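Local structure of CRISPR-associated endonuclease Cas12b (Alicyclobacillus acidoterrestris, 5U31) at residues Glu39-Arg51 with Cys62-Arg76. The protein cleaves target DNA, guided by a bound RNA and licensed by a protospacer adjacent motif, as a type V CRISPR-Cas effector nuclease. The protein carries 3 engineered substitutions. Numbering follows the deposited sequence.
With SO4 (sulfate ion), chain F.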
# COMPACT_ATOMS: atom_id res chain seq x y z
N GLU A 39 -13.56 27.16 11.69
CA GLU A 39 -12.83 28.42 11.85
C GLU A 39 -12.94 28.96 13.27
O GLU A 39 -11.98 29.52 13.80
CB GLU A 39 -13.33 29.43 10.83
CG GLU A 39 -12.59 30.75 10.81
CD GLU A 39 -13.10 31.65 9.70
OE1 GLU A 39 -13.30 31.15 8.58
OE2 GLU A 39 -13.32 32.85 9.97
N TRP A 40 -14.10 28.78 13.92
CA TRP A 40 -14.25 29.18 15.31
C TRP A 40 -13.30 28.40 16.21
O TRP A 40 -12.62 28.97 17.07
CB TRP A 40 -15.69 28.99 15.78
CG TRP A 40 -16.40 30.28 15.99
CD1 TRP A 40 -17.36 30.82 15.19
CD2 TRP A 40 -16.20 31.20 17.06
NE1 TRP A 40 -17.77 32.02 15.70
CE2 TRP A 40 -17.08 32.28 16.85
CE3 TRP A 40 -15.37 31.23 18.18
CZ2 TRP A 40 -17.14 33.37 17.71
CZ3 TRP A 40 -15.43 32.30 19.03
CH2 TRP A 40 -16.31 33.36 18.79
N LEU A 41 -13.27 27.08 16.03
CA LEU A 41 -12.38 26.24 16.83
C LEU A 41 -10.93 26.67 16.69
O LEU A 41 -10.18 26.68 17.67
CB LEU A 41 -12.56 24.78 16.44
CG LEU A 41 -13.89 24.13 16.81
CD1 LEU A 41 -13.99 22.74 16.21
CD2 LEU A 41 -14.04 24.08 18.33
N SER A 42 -10.51 27.04 15.47
CA SER A 42 -9.12 27.42 15.25
C SER A 42 -8.77 28.71 15.98
O SER A 42 -7.62 28.88 16.39
CB SER A 42 -8.84 27.57 13.76
OG SER A 42 -9.65 28.57 13.18
N LEU A 43 -9.73 29.61 16.16
CA LEU A 43 -9.45 30.82 16.92
C LEU A 43 -9.36 30.53 18.42
O LEU A 43 -8.49 31.08 19.11
CB LEU A 43 -10.52 31.88 16.64
CG LEU A 43 -10.62 32.30 15.17
CD1 LEU A 43 -11.76 33.28 14.99
CD2 LEU A 43 -9.32 32.91 14.70
N LEU A 44 -10.25 29.68 18.94
CA LEU A 44 -10.14 29.30 20.35
C LEU A 44 -8.79 28.67 20.64
O LEU A 44 -8.25 28.84 21.74
CB LEU A 44 -11.27 28.34 20.73
CG LEU A 44 -12.69 28.83 20.48
CD1 LEU A 44 -13.70 27.73 20.79
CD2 LEU A 44 -12.98 30.08 21.31
N ARG A 45 -8.24 27.94 19.67
CA ARG A 45 -6.96 27.27 19.84
C ARG A 45 -5.82 28.26 20.05
O ARG A 45 -4.88 27.96 20.80
CB ARG A 45 -6.70 26.38 18.62
CG ARG A 45 -5.39 25.65 18.60
CD ARG A 45 -5.31 24.76 17.38
NE ARG A 45 -3.99 24.14 17.26
CZ ARG A 45 -3.00 24.64 16.53
NH1 ARG A 45 -3.19 25.76 15.85
NH2 ARG A 45 -1.84 24.02 16.48
N GLN A 46 -5.92 29.43 19.43
CA GLN A 46 -4.92 30.51 19.48
C GLN A 46 -3.49 30.00 19.48
O GLN A 46 -2.66 30.36 20.32
CB GLN A 46 -5.18 31.46 20.66
CG GLN A 46 -5.48 30.80 21.98
CD GLN A 46 -6.41 31.65 22.82
OE1 GLN A 46 -5.98 32.59 23.48
NE2 GLN A 46 -7.70 31.31 22.80
N GLU A 47 -3.20 29.14 18.50
CA GLU A 47 -1.84 28.75 18.16
C GLU A 47 -1.66 28.96 16.66
O GLU A 47 -2.61 29.26 15.94
CB GLU A 47 -1.55 27.30 18.55
CG GLU A 47 -1.48 27.07 20.05
CD GLU A 47 -1.36 25.61 20.42
OE1 GLU A 47 -2.39 24.90 20.42
OE2 GLU A 47 -0.23 25.15 20.70
N ASN A 48 -0.42 28.80 16.20
CA ASN A 48 -0.13 28.98 14.78
C ASN A 48 -0.87 27.95 13.93
O ASN A 48 -0.99 26.78 14.30
CB ASN A 48 1.38 28.86 14.52
CG ASN A 48 2.15 30.04 15.07
OD1 ASN A 48 1.59 31.08 15.39
ND2 ASN A 48 3.46 29.87 15.18
N LEU A 49 -1.35 28.41 12.78
CA LEU A 49 -1.92 27.56 11.74
C LEU A 49 -0.96 27.55 10.55
O LEU A 49 -0.48 28.61 10.13
CB LEU A 49 -3.29 28.07 11.29
CG LEU A 49 -4.55 27.83 12.13
CD1 LEU A 49 -4.57 26.42 12.68
CD2 LEU A 49 -4.66 28.83 13.26
N TYR A 50 -0.67 26.37 10.02
CA TYR A 50 0.22 26.25 8.86
C TYR A 50 -0.56 25.74 7.66
O TYR A 50 -1.48 24.93 7.80
CB TYR A 50 1.40 25.33 9.16
CG TYR A 50 2.28 25.84 10.27
CD1 TYR A 50 3.38 26.65 10.01
CD2 TYR A 50 2.01 25.53 11.59
CE1 TYR A 50 4.19 27.13 11.02
CE2 TYR A 50 2.81 26.00 12.62
CZ TYR A 50 3.89 26.79 12.33
OH TYR A 50 4.68 27.26 13.35
N ARG A 51 -0.19 26.22 6.47
CA ARG A 51 -0.85 25.85 5.23
C ARG A 51 0.17 25.32 4.23
O ARG A 51 1.38 25.40 4.44
CB ARG A 51 -1.60 27.04 4.61
CG ARG A 51 -0.69 28.17 4.15
CD ARG A 51 -1.47 29.25 3.40
NE ARG A 51 -0.91 30.57 3.64
CZ ARG A 51 0.07 31.10 2.92
NH1 ARG A 51 0.53 32.31 3.22
NH2 ARG A 51 0.59 30.44 1.90
N CYS A 62 3.22 29.90 7.42
CA CYS A 62 2.32 30.25 8.52
C CYS A 62 1.17 31.05 7.93
O CYS A 62 1.30 32.25 7.68
CB CYS A 62 3.05 31.01 9.61
SG CYS A 62 2.10 31.17 11.13
N ASP A 63 0.03 30.38 7.71
CA ASP A 63 -1.15 31.06 7.20
C ASP A 63 -1.67 32.10 8.19
O ASP A 63 -2.06 33.20 7.81
CB ASP A 63 -2.24 30.03 6.89
CG ASP A 63 -3.54 30.66 6.45
OD1 ASP A 63 -3.54 31.36 5.41
OD2 ASP A 63 -4.57 30.45 7.13
N LYS A 64 -1.66 31.76 9.48
CA LYS A 64 -2.20 32.63 10.52
C LYS A 64 -1.41 32.36 11.79
O LYS A 64 -1.29 31.21 12.21
CB LYS A 64 -3.70 32.36 10.73
CG LYS A 64 -4.38 33.25 11.76
CD LYS A 64 -5.89 33.01 11.78
CE LYS A 64 -6.54 33.47 10.48
NZ LYS A 64 -8.01 33.21 10.45
N THR A 65 -0.84 33.40 12.37
CA THR A 65 0.01 33.21 13.53
C THR A 65 -0.82 33.27 14.82
O THR A 65 -2.01 33.58 14.81
CB THR A 65 1.13 34.25 13.56
OG1 THR A 65 2.14 33.84 14.49
CG2 THR A 65 0.60 35.61 13.99
N ALA A 66 -0.16 32.95 15.94
CA ALA A 66 -0.86 32.94 17.22
C ALA A 66 -1.44 34.30 17.54
O ALA A 66 -2.61 34.42 17.90
CB ALA A 66 0.09 32.47 18.33
N GLU A 67 -0.62 35.35 17.43
CA GLU A 67 -1.11 36.70 17.70
C GLU A 67 -2.26 37.06 16.77
O GLU A 67 -3.25 37.67 17.19
CB GLU A 67 0.03 37.71 17.59
CG GLU A 67 1.13 37.52 18.62
CD GLU A 67 2.25 38.53 18.49
OE1 GLU A 67 2.29 39.24 17.46
OE2 GLU A 67 3.08 38.63 19.41
N GLU A 68 -2.16 36.67 15.49
CA GLU A 68 -3.26 36.88 14.56
C GLU A 68 -4.53 36.19 15.05
O GLU A 68 -5.63 36.74 14.91
CB GLU A 68 -2.88 36.36 13.17
CG GLU A 68 -2.04 37.32 12.34
CD GLU A 68 -1.61 36.72 11.01
OE1 GLU A 68 -0.85 35.73 11.02
OE2 GLU A 68 -2.04 37.23 9.95
N CYS A 69 -4.40 34.99 15.63
CA CYS A 69 -5.57 34.29 16.16
C CYS A 69 -6.15 35.01 17.36
O CYS A 69 -7.35 35.31 17.40
CB CYS A 69 -5.19 32.86 16.55
SG CYS A 69 -5.09 31.70 15.18
N LYS A 70 -5.31 35.27 18.37
CA LYS A 70 -5.79 35.93 19.58
C LYS A 70 -6.43 37.27 19.25
O LYS A 70 -7.50 37.60 19.77
CB LYS A 70 -4.64 36.09 20.57
CG LYS A 70 -3.89 34.80 20.80
CD LYS A 70 -2.93 34.90 21.95
CE LYS A 70 -2.23 33.57 22.16
NZ LYS A 70 -1.41 33.57 23.39
N ALA A 71 -5.79 38.05 18.37
CA ALA A 71 -6.34 39.36 18.01
C ALA A 71 -7.69 39.22 17.33
O ALA A 71 -8.60 40.02 17.58
CB ALA A 71 -5.36 40.10 17.10
N GLU A 72 -7.85 38.22 16.47
CA GLU A 72 -9.13 37.99 15.82
C GLU A 72 -10.13 37.36 16.77
O GLU A 72 -11.32 37.66 16.72
CB GLU A 72 -8.94 37.11 14.59
CG GLU A 72 -10.21 36.83 13.81
CD GLU A 72 -9.95 35.95 12.60
OE1 GLU A 72 -8.76 35.81 12.24
OE2 GLU A 72 -10.91 35.41 12.03
N LEU A 73 -9.65 36.47 17.65
CA LEU A 73 -10.53 35.88 18.65
C LEU A 73 -11.16 36.97 19.51
O LEU A 73 -12.38 37.02 19.68
CB LEU A 73 -9.75 34.89 19.51
CG LEU A 73 -10.46 33.75 20.24
CD1 LEU A 73 -9.98 33.69 21.67
CD2 LEU A 73 -11.98 33.85 20.17
N LEU A 74 -10.32 37.87 20.05
CA LEU A 74 -10.83 38.92 20.92
C LEU A 74 -11.80 39.83 20.19
O LEU A 74 -12.80 40.27 20.77
CB LEU A 74 -9.66 39.71 21.49
CG LEU A 74 -8.82 38.95 22.51
CD1 LEU A 74 -7.56 39.71 22.83
CD2 LEU A 74 -9.62 38.70 23.77
N GLU A 75 -11.54 40.11 18.91
CA GLU A 75 -12.48 40.91 18.12
C GLU A 75 -13.86 40.26 18.09
O GLU A 75 -14.88 40.96 18.20
CB GLU A 75 -11.95 41.09 16.70
CG GLU A 75 -11.07 42.31 16.49
CD GLU A 75 -10.72 42.50 15.02
OE1 GLU A 75 -9.60 42.13 14.61
OE2 GLU A 75 -11.59 43.00 14.27
N ARG A 76 -13.92 38.94 17.93
CA ARG A 76 -15.20 38.25 17.95
C ARG A 76 -15.82 38.26 19.34
O ARG A 76 -17.03 38.47 19.48
CB ARG A 76 -15.05 36.82 17.45
CG ARG A 76 -14.75 36.70 15.98
CD ARG A 76 -15.10 35.32 15.47
NE ARG A 76 -14.52 35.07 14.16
CZ ARG A 76 -14.79 34.00 13.42
NH1 ARG A 76 -15.63 33.08 13.87
NH2 ARG A 76 -14.22 33.85 12.24
S SO4 F . -19.35 35.49 14.63
O1 SO4 F . -18.05 35.14 14.06
O2 SO4 F . -19.21 36.74 15.37
O3 SO4 F . -20.33 35.64 13.55
O4 SO4 F . -19.81 34.45 15.55
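In the REC1 (Helical-1) domain the C-terminal end of helix 17-45 packs against helix 66-83, and the beta hairpin 49-52/60-64 joins them: L43 enters the second helix as a knob among C69, E72, L73 and R76. The axes of segments 39-45 and 66-76 approach to 8.4 Å at a crossing angle of -113°. L73 answers from the other helix, its CD2 meeting W40 and L44.

R76 suits its place because its long methylene chain can lie along the W40 indole while the guanidinium offers charge and N-H groups at its end. CD makes an off-centre CH-pi contact with the six-membered ring, and CZ lies 4.4 Å from the centroid of the five-membered ring, a cation-pi contact with ring and guanidinium planes 85° apart. CD1 of L43 lies over one guanidinium face; over the other is an oxygen of a sulfate, probably from the crystallisation liquor, which also accepts a hydrogen bond from W40 NE1. At the edge, NH2 reaches OE2 of E39 at 2.6 Å, a salt bridge with a bent, weak hydrogen bond; E39 extends there with CG anti to N (chi1 -176°). E72, held by K64 and at longer range by R76, joins this network, which probably eases the closeness of the two glutamates.

At the hairpin, L49 N bonds K64 O at 2.9 Å, almost straight, and D63 and K64 together face L49 as a classic beta bulge. The short side chain of N48 brings one carbonyl acceptor to the start of helix 66-83, where A66 N lacks a partner one turn back: OD1 accepts weakly from it, and from T65 OG1 (3.0 Å), which approaches above the carbonyl plane.

Around this corner, helix 216-257 touches L49 through W232, helix 93-107 meets Q46 through L97, and F378 stacks on Y50.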